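Local coordinates for protein (thiaminase I) (Bacillus subtilis, PDB 3THI) that catalyses thiamin degradation, transferring the pyrimidine part of the vitamin to another base or nucleophile in place of the thiazole, at residues W39-A44 and S57-H62; S43-D48 and A66-P71; A91-E96 and E174-P179; M160-L165 and R347-D352. All blocks are in the same frame, centred on the assembly; numbering follows the deposited sequence.

Contact 1 of 4, residues W39-A44 and S57-H62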
loop_
_atom_site.group_PDB
_atom_site.type_symbol
_atom_site.label_atom_id
_atom_site.label_comp_id
_atom_site.label_asym_id
_atom_site.label_seq_id
_atom_site.Cartn_x
_atom_site.Cartn_y
_atom_site.Cartn_z
ATOM N N TRP A 39 2.042 1.503 -16.537
ATOM C CA TRP A 39 0.883 0.645 -16.455
ATOM C C TRP A 39 0.351 0.661 -15.036
ATOM O O TRP A 39 1.106 0.486 -14.077
ATOM C CB TRP A 39 1.231 -0.776 -16.880
ATOM C CG TRP A 39 0.062 -1.721 -16.745
ATOM C CD1 TRP A 39 -0.998 -1.848 -17.602
ATOM C CD2 TRP A 39 -0.169 -2.651 -15.677
ATOM N NE1 TRP A 39 -1.874 -2.801 -17.131
ATOM C CE2 TRP A 39 -1.387 -3.308 -15.956
ATOM C CE3 TRP A 39 0.537 -2.991 -14.516
ATOM C CZ2 TRP A 39 -1.913 -4.287 -15.112
ATOM C CZ3 TRP A 39 0.009 -3.965 -13.678
ATOM C CH2 TRP A 39 -1.205 -4.602 -13.983
ATOM N N ASP A 40 -0.954 0.865 -14.912
ATOM C CA ASP A 40 -1.616 0.924 -13.612
ATOM C C ASP A 40 -2.704 -0.152 -13.493
ATOM O O ASP A 40 -3.684 -0.142 -14.243
ATOM C CB ASP A 40 -2.200 2.333 -13.431
ATOM C CG ASP A 40 -2.980 2.503 -12.135
ATOM O OD1 ASP A 40 -2.796 1.729 -11.168
ATOM O OD2 ASP A 40 -3.790 3.442 -12.093
ATOM N N SER A 41 -2.526 -1.072 -12.545
ATOM C CA SER A 41 -3.489 -2.150 -12.331
ATOM C C SER A 41 -4.860 -1.621 -11.892
ATOM O O SER A 41 -5.893 -2.261 -12.125
ATOM C CB SER A 41 -2.945 -3.138 -11.300
ATOM O OG SER A 41 -2.781 -2.519 -10.039
ATOM N N TYR A 42 -4.865 -0.436 -11.294
ATOM C CA TYR A 42 -6.097 0.194 -10.831
ATOM C C TYR A 42 -7.014 0.686 -11.935
ATOM O O TYR A 42 -8.201 0.886 -11.708
ATOM C CB TYR A 42 -5.776 1.353 -9.902
ATOM C CG TYR A 42 -5.597 0.946 -8.472
ATOM C CD1 TYR A 42 -6.697 0.861 -7.620
ATOM C CD2 TYR A 42 -4.339 0.640 -7.963
ATOM C CE1 TYR A 42 -6.553 0.480 -6.295
ATOM C CE2 TYR A 42 -4.180 0.260 -6.637
ATOM C CZ TYR A 42 -5.298 0.182 -5.809
ATOM O OH TYR A 42 -5.177 -0.205 -4.499
ATOM N N SER A 43 -6.467 0.896 -13.124
ATOM C CA SER A 43 -7.268 1.378 -14.239
ATOM C C SER A 43 -6.980 0.653 -15.550
ATOM O O SER A 43 -7.390 1.111 -16.616
ATOM C CB SER A 43 -7.054 2.880 -14.424
ATOM O OG SER A 43 -5.697 3.170 -14.712
ATOM N N ALA A 44 -6.277 -0.476 -15.480
ATOM C CA ALA A 44 -5.961 -1.236 -16.686
ATOM C C ALA A 44 -5.588 -2.695 -16.454
ATOM O O ALA A 44 -5.016 -3.064 -15.425
ATOM C CB ALA A 44 -4.851 -0.546 -17.471
ATOM N N SER A 57 -2.345 -6.192 -5.184
ATOM C CA SER A 57 -2.993 -7.490 -5.006
ATOM C C SER A 57 -4.518 -7.535 -4.892
ATOM O O SER A 57 -5.092 -8.624 -4.868
ATOM C CB SER A 57 -2.370 -8.243 -3.838
ATOM O OG SER A 57 -1.042 -8.582 -4.156
ATOM N N ILE A 58 -5.186 -6.385 -4.785
ATOM C CA ILE A 58 -6.647 -6.431 -4.725
ATOM C C ILE A 58 -7.124 -6.925 -6.090
ATOM O O ILE A 58 -8.165 -7.574 -6.199
ATOM C CB ILE A 58 -7.326 -5.057 -4.398
ATOM C CG1 ILE A 58 -7.051 -4.025 -5.481
ATOM C CG2 ILE A 58 -6.892 -4.538 -3.040
ATOM C CD1 ILE A 58 -7.863 -2.760 -5.312
ATOM N N PHE A 59 -6.309 -6.655 -7.113
ATOM C CA PHE A 59 -6.600 -7.044 -8.489
ATOM C C PHE A 59 -6.059 -8.404 -8.883
ATOM O O PHE A 59 -6.371 -8.890 -9.973
ATOM C CB PHE A 59 -6.067 -5.985 -9.461
ATOM C CG PHE A 59 -6.678 -4.640 -9.266
ATOM C CD1 PHE A 59 -8.047 -4.455 -9.453
ATOM C CD2 PHE A 59 -5.912 -3.572 -8.823
ATOM C CE1 PHE A 59 -8.647 -3.222 -9.190
ATOM C CE2 PHE A 59 -6.499 -2.337 -8.559
ATOM C CZ PHE A 59 -7.871 -2.165 -8.741
ATOM N N LEU A 60 -5.307 -9.038 -7.982
ATOM C CA LEU A 60 -4.703 -10.356 -8.249
ATOM C C LEU A 60 -5.681 -11.442 -8.690
ATOM O O LEU A 60 -5.456 -12.090 -9.710
ATOM C CB LEU A 60 -3.900 -10.859 -7.044
ATOM C CG LEU A 60 -3.101 -12.135 -7.315
ATOM C CD1 LEU A 60 -2.082 -11.856 -8.421
ATOM C CD2 LEU A 60 -2.414 -12.629 -6.053
ATOM N N SER A 61 -6.747 -11.640 -7.915
ATOM C CA SER A 61 -7.764 -12.654 -8.214
ATOM C C SER A 61 -8.359 -12.501 -9.612
ATOM O O SER A 61 -8.501 -13.479 -10.345
ATOM C CB SER A 61 -8.860 -12.630 -7.153
ATOM O OG SER A 61 -8.314 -12.932 -5.880
ATOM N N HIS A 62 -8.667 -11.263 -9.982
ATOM C CA HIS A 62 -9.199 -10.958 -11.301
ATOM C C HIS A 62 -8.182 -11.323 -12.397
ATOM O O HIS A 62 -8.516 -12.023 -13.349
ATOM C CB HIS A 62 -9.541 -9.467 -11.393
ATOM C CG HIS A 62 -9.870 -9.011 -12.782
ATOM N ND1 HIS A 62 -9.309 -7.887 -13.350
ATOM C CD2 HIS A 62 -10.658 -9.560 -13.734
ATOM C CE1 HIS A 62 -9.733 -7.770 -14.595
ATOM N NE2 HIS A 62 -10.552 -8.772 -14.852
#

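Contact 2 of 4, residues S43-D48 and A66-P71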
loop_
_atom_site.group_PDB
_atom_site.type_symbol
_atom_site.label_atom_id
_atom_site.label_comp_id
_atom_site.label_asym_id
_atom_site.label_seq_id
_atom_site.Cartn_x
_atom_site.Cartn_y
_atom_site.Cartn_z
ATOM N N SER A 43 -6.467 0.896 -13.124
ATOM C CA SER A 43 -7.268 1.378 -14.239
ATOM C C SER A 43 -6.980 0.653 -15.550
ATOM O O SER A 43 -7.390 1.111 -16.616
ATOM C CB SER A 43 -7.054 2.880 -14.424
ATOM O OG SER A 43 -5.697 3.170 -14.712
ATOM N N ALA A 44 -6.277 -0.476 -15.480
ATOM C CA ALA A 44 -5.961 -1.236 -16.686
ATOM C C ALA A 44 -5.588 -2.695 -16.454
ATOM O O ALA A 44 -5.016 -3.064 -15.425
ATOM C CB ALA A 44 -4.851 -0.546 -17.471
ATOM N N ASP A 45 -5.944 -3.525 -17.423
ATOM C CA ASP A 45 -5.594 -4.930 -17.371
ATOM C C ASP A 45 -4.234 -5.048 -18.073
ATOM O O ASP A 45 -3.806 -4.134 -18.788
ATOM C CB ASP A 45 -6.656 -5.776 -18.068
ATOM C CG ASP A 45 -7.955 -5.855 -17.280
ATOM O OD1 ASP A 45 -7.941 -5.736 -16.025
ATOM O OD2 ASP A 45 -9.000 -6.062 -17.930
ATOM N N PRO A 46 -3.508 -6.149 -17.834
ATOM C CA PRO A 46 -2.197 -6.326 -18.461
ATOM C C PRO A 46 -2.230 -6.378 -19.983
ATOM O O PRO A 46 -2.975 -7.173 -20.560
ATOM C CB PRO A 46 -1.743 -7.671 -17.902
ATOM C CG PRO A 46 -2.414 -7.723 -16.565
ATOM C CD PRO A 46 -3.798 -7.257 -16.915
ATOM N N PRO A 47 -1.484 -5.471 -20.653
ATOM C CA PRO A 47 -1.449 -5.476 -22.121
ATOM C C PRO A 47 -0.716 -6.755 -22.557
ATOM O O PRO A 47 0.193 -7.220 -21.869
ATOM C CB PRO A 47 -0.612 -4.226 -22.446
ATOM C CG PRO A 47 -0.903 -3.308 -21.309
ATOM C CD PRO A 47 -0.845 -4.256 -20.121
ATOM N N ASP A 48 -1.121 -7.329 -23.684
ATOM C CA ASP A 48 -0.496 -8.545 -24.191
ATOM C C ASP A 48 1.030 -8.456 -24.312
ATOM O O ASP A 48 1.735 -9.456 -24.136
ATOM C CB ASP A 48 -1.080 -8.906 -25.563
ATOM C CG ASP A 48 -2.516 -9.407 -25.488
ATOM O OD1 ASP A 48 -3.241 -9.085 -24.517
ATOM O OD2 ASP A 48 -2.914 -10.125 -26.430
ATOM N N ALA A 66 -8.699 -14.479 -15.022
ATOM C CA ALA A 66 -8.848 -14.073 -16.415
ATOM C C ALA A 66 -7.768 -14.678 -17.317
ATOM O O ALA A 66 -7.805 -14.503 -18.538
ATOM C CB ALA A 66 -8.849 -12.559 -16.531
ATOM N N GLY A 67 -6.808 -15.376 -16.709
ATOM C CA GLY A 67 -5.742 -16.015 -17.470
ATOM C C GLY A 67 -4.641 -15.091 -17.975
ATOM O O GLY A 67 -3.948 -15.410 -18.944
ATOM N N TYR A 68 -4.460 -13.965 -17.289
ATOM C CA TYR A 68 -3.456 -12.957 -17.636
ATOM C C TYR A 68 -2.050 -13.252 -17.116
ATOM O O TYR A 68 -1.058 -12.841 -17.718
ATOM C CB TYR A 68 -3.866 -11.604 -17.049
ATOM C CG TYR A 68 -4.914 -10.869 -17.821
ATOM C CD1 TYR A 68 -4.710 -10.543 -19.151
ATOM C CD2 TYR A 68 -6.094 -10.460 -17.214
ATOM C CE1 TYR A 68 -5.656 -9.821 -19.865
ATOM C CE2 TYR A 68 -7.051 -9.736 -17.918
ATOM C CZ TYR A 68 -6.824 -9.420 -19.243
ATOM O OH TYR A 68 -7.755 -8.703 -19.955
ATOM N N LEU A 69 -1.980 -13.943 -15.984
ATOM C CA LEU A 69 -0.712 -14.212 -15.329
ATOM C C LEU A 69 -0.109 -15.587 -15.497
ATOM O O LEU A 69 -0.805 -16.561 -15.775
ATOM C CB LEU A 69 -0.836 -13.894 -13.841
ATOM C CG LEU A 69 -1.484 -12.552 -13.494
ATOM C CD1 LEU A 69 -1.417 -12.345 -11.987
ATOM C CD2 LEU A 69 -0.795 -11.393 -14.234
ATOM N N LEU A 70 1.217 -15.622 -15.370
ATOM C CA LEU A 70 1.994 -16.841 -15.474
ATOM C C LEU A 70 2.415 -17.193 -14.047
ATOM O O LEU A 70 3.092 -16.414 -13.384
ATOM C CB LEU A 70 3.223 -16.615 -16.365
ATOM C CG LEU A 70 3.941 -17.898 -16.785
ATOM C CD1 LEU A 70 3.021 -18.726 -17.681
ATOM C CD2 LEU A 70 5.250 -17.555 -17.496
ATOM N N PRO A 71 2.010 -18.376 -13.553
ATOM C CA PRO A 71 2.370 -18.775 -12.186
ATOM C C PRO A 71 3.851 -19.041 -11.965
ATOM O O PRO A 71 4.591 -19.393 -12.895
ATOM C CB PRO A 71 1.536 -20.034 -11.967
ATOM C CG PRO A 71 1.488 -20.641 -13.357
ATOM C CD PRO A 71 1.232 -19.431 -14.232
#

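Contact 3 of 4, residues A91-E96 and E174-P179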
loop_
_atom_site.group_PDB
_atom_site.type_symbol
_atom_site.label_atom_id
_atom_site.label_comp_id
_atom_site.label_asym_id
_atom_site.label_seq_id
_atom_site.Cartn_x
_atom_site.Cartn_y
_atom_site.Cartn_z
ATOM N N ALA A 91 -0.040 -14.005 -2.105
ATOM C CA ALA A 91 0.233 -13.998 -3.539
ATOM C C ALA A 91 -0.184 -15.297 -4.229
ATOM O O ALA A 91 0.059 -15.484 -5.423
ATOM C CB ALA A 91 1.721 -13.723 -3.778
ATOM N N LYS A 92 -0.831 -16.185 -3.482
ATOM C CA LYS A 92 -1.273 -17.468 -4.026
ATOM C C LYS A 92 -2.757 -17.560 -4.395
ATOM O O LYS A 92 -3.632 -17.091 -3.660
ATOM C CB LYS A 92 -0.973 -18.595 -3.039
ATOM C CG LYS A 92 0.462 -18.754 -2.619
ATOM C CD LYS A 92 0.565 -20.008 -1.789
ATOM C CE LYS A 92 1.952 -20.235 -1.236
ATOM N NZ LYS A 92 1.931 -21.463 -0.381
ATOM N N ARG A 93 -3.026 -18.255 -5.498
ATOM C CA ARG A 93 -4.385 -18.486 -5.981
ATOM C C ARG A 93 -4.399 -19.794 -6.763
ATOM O O ARG A 93 -3.504 -20.055 -7.570
ATOM C CB ARG A 93 -4.872 -17.330 -6.871
ATOM C CG ARG A 93 -6.335 -17.457 -7.302
ATOM C CD ARG A 93 -6.952 -16.085 -7.541
ATOM N NE ARG A 93 -8.373 -16.112 -7.912
ATOM C CZ ARG A 93 -9.388 -16.229 -7.056
ATOM N NH1 ARG A 93 -9.165 -16.357 -5.756
ATOM N NH2 ARG A 93 -10.633 -16.098 -7.483
ATOM N N ASN A 94 -5.402 -20.629 -6.500
ATOM C CA ASN A 94 -5.526 -21.921 -7.183
ATOM C C ASN A 94 -4.324 -22.815 -6.869
ATOM O O ASN A 94 -3.883 -23.599 -7.713
ATOM C CB ASN A 94 -5.656 -21.719 -8.703
ATOM C CG ASN A 94 -6.865 -20.870 -9.076
ATOM O OD1 ASN A 94 -7.822 -20.784 -8.318
ATOM N ND2 ASN A 94 -6.813 -20.230 -10.238
ATOM N N GLY A 95 -3.802 -22.675 -5.651
ATOM C CA GLY A 95 -2.654 -23.450 -5.215
ATOM C C GLY A 95 -1.336 -23.005 -5.826
ATOM O O GLY A 95 -0.322 -23.677 -5.649
ATOM N N GLU A 96 -1.328 -21.857 -6.505
ATOM C CA GLU A 96 -0.114 -21.362 -7.149
ATOM C C GLU A 96 0.274 -19.929 -6.762
ATOM O O GLU A 96 -0.591 -19.089 -6.480
ATOM C CB GLU A 96 -0.273 -21.423 -8.673
ATOM C CG GLU A 96 -0.655 -22.779 -9.219
ATOM C CD GLU A 96 -0.740 -22.792 -10.732
ATOM O OE1 GLU A 96 -1.732 -22.270 -11.277
ATOM O OE2 GLU A 96 0.186 -23.319 -11.384
ATOM N N GLU A 174 -10.518 -13.352 1.439
ATOM C CA GLU A 174 -9.912 -12.809 0.236
ATOM C C GLU A 174 -11.006 -12.234 -0.649
ATOM O O GLU A 174 -10.752 -11.813 -1.779
ATOM C CB GLU A 174 -9.134 -13.883 -0.520
ATOM C CG GLU A 174 -7.942 -14.405 0.250
ATOM C CD GLU A 174 -6.963 -15.164 -0.612
ATOM O OE1 GLU A 174 -7.361 -15.629 -1.694
ATOM O OE2 GLU A 174 -5.792 -15.302 -0.197
ATOM N N TYR A 175 -12.229 -12.237 -0.124
ATOM C CA TYR A 175 -13.395 -11.727 -0.823
ATOM C C TYR A 175 -13.613 -12.316 -2.207
ATOM O O TYR A 175 -13.909 -11.569 -3.144
ATOM C CB TYR A 175 -13.334 -10.209 -0.933
ATOM C CG TYR A 175 -13.621 -9.480 0.357
ATOM C CD1 TYR A 175 -14.903 -9.484 0.919
ATOM C CD2 TYR A 175 -12.625 -8.735 0.989
ATOM C CE1 TYR A 175 -15.180 -8.754 2.072
ATOM C CE2 TYR A 175 -12.893 -8.003 2.136
ATOM C CZ TYR A 175 -14.164 -8.012 2.669
ATOM O OH TYR A 175 -14.410 -7.252 3.782
ATOM N N ASP A 176 -13.442 -13.637 -2.347
ATOM C CA ASP A 176 -13.671 -14.322 -3.628
ATOM C C ASP A 176 -15.056 -13.892 -4.047
ATOM O O ASP A 176 -15.327 -13.612 -5.219
ATOM C CB ASP A 176 -13.629 -15.848 -3.467
ATOM C CG ASP A 176 -12.214 -16.404 -3.512
ATOM O OD1 ASP A 176 -11.332 -15.728 -4.090
ATOM O OD2 ASP A 176 -11.981 -17.510 -2.972
ATOM N N LEU A 177 -15.921 -13.823 -3.044
ATOM C CA LEU A 177 -17.277 -13.357 -3.215
ATOM C C LEU A 177 -17.258 -12.003 -2.505
ATOM O O LEU A 177 -16.890 -11.916 -1.331
ATOM C CB LEU A 177 -18.256 -14.301 -2.521
ATOM C CG LEU A 177 -19.729 -14.028 -2.805
ATOM C CD1 LEU A 177 -20.005 -14.251 -4.292
ATOM C CD2 LEU A 177 -20.594 -14.953 -1.945
ATOM N N LEU A 178 -17.518 -10.935 -3.247
ATOM C CA LEU A 178 -17.551 -9.603 -2.652
ATOM C C LEU A 178 -18.902 -9.375 -1.963
ATOM O O LEU A 178 -19.928 -9.880 -2.414
ATOM C CB LEU A 178 -17.242 -8.550 -3.712
ATOM C CG LEU A 178 -15.746 -8.594 -4.054
ATOM C CD1 LEU A 178 -15.509 -8.151 -5.481
ATOM C CD2 LEU A 178 -14.951 -7.746 -3.056
ATOM N N PRO A 179 -18.915 -8.607 -0.858
ATOM C CA PRO A 179 -20.142 -8.333 -0.102
ATOM C C PRO A 179 -21.199 -7.469 -0.780
ATOM O O PRO A 179 -20.906 -6.707 -1.713
ATOM C CB PRO A 179 -19.611 -7.673 1.172
ATOM C CG PRO A 179 -18.484 -6.865 0.656
ATOM C CD PRO A 179 -17.795 -7.793 -0.346
HETATM O O HOH W 1 -6.302 -16.633 -4.155
#

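Contact 4 of 4, residues M160-L165 and R347-D352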
loop_
_atom_site.group_PDB
_atom_site.type_symbol
_atom_site.label_atom_id
_atom_site.label_comp_id
_atom_site.label_asym_id
_atom_site.label_seq_id
_atom_site.Cartn_x
_atom_site.Cartn_y
_atom_site.Cartn_z
ATOM N N MET A 160 -11.211 0.982 2.000
ATOM C CA MET A 160 -11.254 1.156 3.443
ATOM C C MET A 160 -12.472 0.426 3.997
ATOM O O MET A 160 -12.398 -0.231 5.038
ATOM C CB MET A 160 -11.294 2.631 3.793
ATOM C CG MET A 160 -10.005 3.337 3.464
ATOM S SD MET A 160 -10.098 5.084 3.802
ATOM C CE MET A 160 -9.948 5.096 5.586
ATOM N N TYR A 161 -13.573 0.495 3.252
ATOM C CA TYR A 161 -14.812 -0.177 3.627
ATOM C C TYR A 161 -14.584 -1.694 3.790
ATOM O O TYR A 161 -14.928 -2.291 4.818
ATOM C CB TYR A 161 -15.897 0.075 2.559
ATOM C CG TYR A 161 -17.194 -0.649 2.846
ATOM C CD1 TYR A 161 -18.149 -0.091 3.697
ATOM C CD2 TYR A 161 -17.436 -1.927 2.332
ATOM C CE1 TYR A 161 -19.310 -0.784 4.041
ATOM C CE2 TYR A 161 -18.601 -2.634 2.675
ATOM C CZ TYR A 161 -19.527 -2.049 3.531
ATOM O OH TYR A 161 -20.666 -2.722 3.883
ATOM N N LEU A 162 -13.996 -2.303 2.764
ATOM C CA LEU A 162 -13.739 -3.740 2.743
ATOM C C LEU A 162 -12.744 -4.203 3.791
ATOM O O LEU A 162 -12.866 -5.302 4.321
ATOM C CB LEU A 162 -13.311 -4.165 1.342
ATOM C CG LEU A 162 -14.448 -3.997 0.332
ATOM C CD1 LEU A 162 -13.975 -4.272 -1.075
ATOM C CD2 LEU A 162 -15.550 -4.940 0.697
ATOM N N GLU A 163 -11.754 -3.369 4.081
ATOM C CA GLU A 163 -10.773 -3.706 5.100
ATOM C C GLU A 163 -11.452 -3.645 6.463
ATOM O O GLU A 163 -11.299 -4.554 7.286
ATOM C CB GLU A 163 -9.595 -2.731 5.073
ATOM C CG GLU A 163 -8.726 -2.855 3.844
ATOM C CD GLU A 163 -7.368 -2.244 4.044
ATOM O OE1 GLU A 163 -7.306 -1.097 4.514
ATOM O OE2 GLU A 163 -6.358 -2.910 3.732
ATOM N N ALA A 164 -12.197 -2.566 6.690
ATOM C CA ALA A 164 -12.916 -2.378 7.941
ATOM C C ALA A 164 -13.876 -3.533 8.177
ATOM O O ALA A 164 -13.983 -4.033 9.293
ATOM C CB ALA A 164 -13.692 -1.053 7.914
ATOM N N LEU A 165 -14.548 -3.974 7.116
ATOM C CA LEU A 165 -15.512 -5.066 7.220
ATOM C C LEU A 165 -14.862 -6.337 7.746
ATOM O O LEU A 165 -15.481 -7.088 8.499
ATOM C CB LEU A 165 -16.186 -5.327 5.871
ATOM C CG LEU A 165 -17.404 -6.251 5.895
ATOM C CD1 LEU A 165 -18.466 -5.661 6.791
ATOM C CD2 LEU A 165 -17.949 -6.455 4.488
ATOM N N ARG A 347 -13.496 -5.042 -10.185
ATOM C CA ARG A 347 -13.788 -3.869 -11.016
ATOM C C ARG A 347 -15.270 -3.496 -11.056
ATOM O O ARG A 347 -15.611 -2.329 -10.900
ATOM C CB ARG A 347 -13.226 -4.024 -12.429
ATOM C CG ARG A 347 -11.709 -4.118 -12.476
ATOM C CD ARG A 347 -11.174 -3.765 -13.859
ATOM N NE ARG A 347 -9.762 -4.097 -14.041
ATOM C CZ ARG A 347 -8.745 -3.458 -13.464
ATOM N NH1 ARG A 347 -8.949 -2.440 -12.635
ATOM N NH2 ARG A 347 -7.503 -3.808 -13.761
ATOM N N THR A 348 -16.149 -4.485 -11.204
ATOM C CA THR A 348 -17.582 -4.216 -11.242
ATOM C C THR A 348 -18.056 -3.747 -9.866
ATOM O O THR A 348 -18.772 -2.752 -9.758
ATOM C CB THR A 348 -18.406 -5.468 -11.695
ATOM O OG1 THR A 348 -18.030 -5.831 -13.029
ATOM C CG2 THR A 348 -19.919 -5.169 -11.677
ATOM N N TRP A 349 -17.631 -4.455 -8.825
ATOM C CA TRP A 349 -18.006 -4.119 -7.460
ATOM C C TRP A 349 -17.563 -2.703 -7.096
ATOM O O TRP A 349 -18.233 -2.013 -6.328
ATOM C CB TRP A 349 -17.396 -5.119 -6.473
ATOM C CG TRP A 349 -17.987 -5.021 -5.090
ATOM C CD1 TRP A 349 -19.032 -5.748 -4.598
ATOM C CD2 TRP A 349 -17.578 -4.137 -4.030
ATOM N NE1 TRP A 349 -19.305 -5.377 -3.301
ATOM C CE2 TRP A 349 -18.430 -4.391 -2.926
ATOM C CE3 TRP A 349 -16.584 -3.153 -3.903
ATOM C CZ2 TRP A 349 -18.313 -3.697 -1.710
ATOM C CZ3 TRP A 349 -16.474 -2.459 -2.687
ATOM C CH2 TRP A 349 -17.336 -2.739 -1.614
ATOM N N LEU A 350 -16.421 -2.282 -7.633
ATOM C CA LEU A 350 -15.892 -0.950 -7.374
ATOM C C LEU A 350 -16.768 0.114 -8.036
ATOM O O LEU A 350 -17.013 1.180 -7.456
ATOM C CB LEU A 350 -14.451 -0.859 -7.885
ATOM C CG LEU A 350 -13.296 -0.747 -6.887
ATOM C CD1 LEU A 350 -13.652 -1.290 -5.531
ATOM C CD2 LEU A 350 -12.088 -1.448 -7.464
ATOM N N LYS A 351 -17.237 -0.169 -9.250
ATOM C CA LYS A 351 -18.109 0.773 -9.958
ATOM C C LYS A 351 -19.430 0.901 -9.200
ATOM O O LYS A 351 -19.940 2.002 -8.992
ATOM C CB LYS A 351 -18.373 0.314 -11.395
ATOM C CG LYS A 351 -17.150 0.352 -12.290
ATOM C CD LYS A 351 -17.512 0.160 -13.758
ATOM C CE LYS A 351 -16.292 0.332 -14.661
ATOM N NZ LYS A 351 -16.669 0.532 -16.097
ATOM N N ASP A 352 -19.959 -0.243 -8.773
ATOM C CA ASP A 352 -21.203 -0.306 -8.023
ATOM C C ASP A 352 -21.096 0.418 -6.686
ATOM O O ASP A 352 -22.070 1.029 -6.224
ATOM C CB ASP A 352 -21.578 -1.767 -7.745
ATOM C CG ASP A 352 -22.081 -2.496 -8.973
ATOM O OD1 ASP A 352 -22.495 -1.827 -9.944
ATOM O OD2 ASP A 352 -22.072 -3.750 -8.950
#

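Contact 1 of 4, residues W39-A44 and S57-H62
Ser41 O accepts a hydrogen bond from Arg347 NH2 and packs over the Phe59 ring. Ser41 O stands 3.5 Å above the plane of Phe59, over the ring centre. Ile58 CG1 covers the opposite face, so both faces of the ring are covered close by. Ser41 OG, held by Asp56 N, comes within 3.5 Å of Phe59 CD2. The chain makes an Asx turn here, with Asp40 OD1 accepting from Tyr42 N at 3.0 Å. The turn lies in the loop between strands 33-36 and 52-56. Tyr42 and Phe59 form a T-shaped stack with planes at 88° and centroids 4.8 Å apart. Phe59 supplies the edge: its CE2 points at the Tyr42 face and reaches Tyr42 CD1 at 3.3 Å. CG of Phe59 lies beside the backbone N, opposite the carbonyl carbon (chi1 -61°), which turns the ring toward Ser41 and Tyr42. Ile58 CD1 meets Tyr42 obliquely, 3.6 Å from Tyr42 CE1. The Tyr42 hydroxyl is hydrogen-bonded to Asp56 OD2.

Contact 2 of 4, residues S43-D48 and A66-P71
Asp45 is the first residue of 43-48 to meet Tyr68. Its CB lies 3.8 Å from Tyr68 CZ, and its carboxylate stands beside the phenol end with the two planes 41° apart. Asp45 OD2 is 3.6 Å from Tyr68 OH, too far for a hydrogen bond. The main polar tie of this carboxylate is a salt bridge from OD1 to Arg347. Pro46 follows and carries the apolar part. Its CD sits over the face of the Tyr68 ring, 3.9 Å from the centroid and 12° off the ring normal, which makes a CH-pi contact. The carbonyl of Pro46 then runs past the ring, with Pro46 O 3.8 Å from Tyr68 CE1. Tyr68 comes just after Gly67, whose positive phi closes helix 60-65 in a Schellman motif, and just before strand 69-70. No hydrogen bond joins the two segments. The contact rests on dispersion and on a CD next to the proline nitrogen, a carbon whose slightly positive hydrogens suit an electron-rich phenol face.

Contact 3 of 4, residues A91-E96 and E174-P179
The tight part of this contact is one salt bridge, between Arg93 and Asp176. Arg93 NH1 donates to Asp176 OD1 at 2.8 Å, with an N-H...O angle of 152°. The bond is short although its aspartate is at the surface. The oxygen is used on its syn side, and the donor lies 27° out of the carboxylate plane. The guanidinium and carboxylate planes are 55° apart, and the second nitrogen, Arg93 NH2, is 3.5 Å from the same Asp176 OD1. NH2 instead forms a salt bridge with Asp65 of helix 60-65, so carboxylates on two parts of the chain hold the guanidinium. With CG of Arg93 opposite the backbone N and the chain extended as far as NE, the group is carried out to them.

The other side is looser and works through water. Glu174 OE1 stays 4.5 Å from Arg93 NH1, beyond a salt bridge. Water 1 fills in between: it donates to Lys92 O at 2.8 Å and to Glu174 OE1 at 2.9 Å, and accepts a longer bond from Arg93 NH1.

Arg93 opens a type I' turn ending at Glu96, closed by backbone bonds in both directions between these residues. The turn is the two-residue loop (Asn94, Gly95) of the beta-hairpin formed by strands 92-93 and 96-112. The contact joins this hairpin to the loop after helix 154-169.

Contact 4 of 4, residues M160-L165 and R347-D352
Trp349 reaches from helix 346-353 to Leu162 and Tyr161 of helix 154-169. From CB, CG is set opposite the backbone N (chi1 -167°), and the indole runs out toward the other helix. On the five-membered ring, NE1 donates to Pro179 O. The six-membered ring does the packing. CE3 comes within 4.0 Å of Leu162 CD1, and CZ3 is nearer to that methyl at 3.5 Å. At the far corner, CH2 is 3.7 Å from Leu162 CD2, and CZ2 touches the same methyl a little further off. Both methyls of Leu162 lie on the same side of the indole plane, by the outer end of its six-membered ring, and CD1 arrives obliquely. Tyr161 CD2 lies at the indole's edge, near its plane, 4.0 Å from Trp349 CH2, while the Tyr161 hydroxyl bonds to Asn185 N. All three residues are buried. Around them, Ala158 of helix 154-169 and the loop residues Leu178 and Leu181 also touch Trp349, and Val188 of helix 186-199 packs against Tyr161.

From the N terminus, contact 1 ties the loop after strand 33-36 to the start of helix 60-65, closing a loop around strand 52-56. Contact 2 starts from the same loop, sharing Ser43 and Ala44, and reaches past that helix to strand 69-70. The two start from the same stretch, and contact 2 closes the longer loop. Contact 3 opens later, at the hairpin 91-96, and spans to the loop 174-179. Contact 4 begins inside that span, at 160-165, and ends at 347-352, so contacts 3 and 4 cross. Arg347 links contact 4 back to contacts 1 and 2. The long closures join early, middle and late chain, consistent with a two-lobed fold related to periplasmic binding proteins.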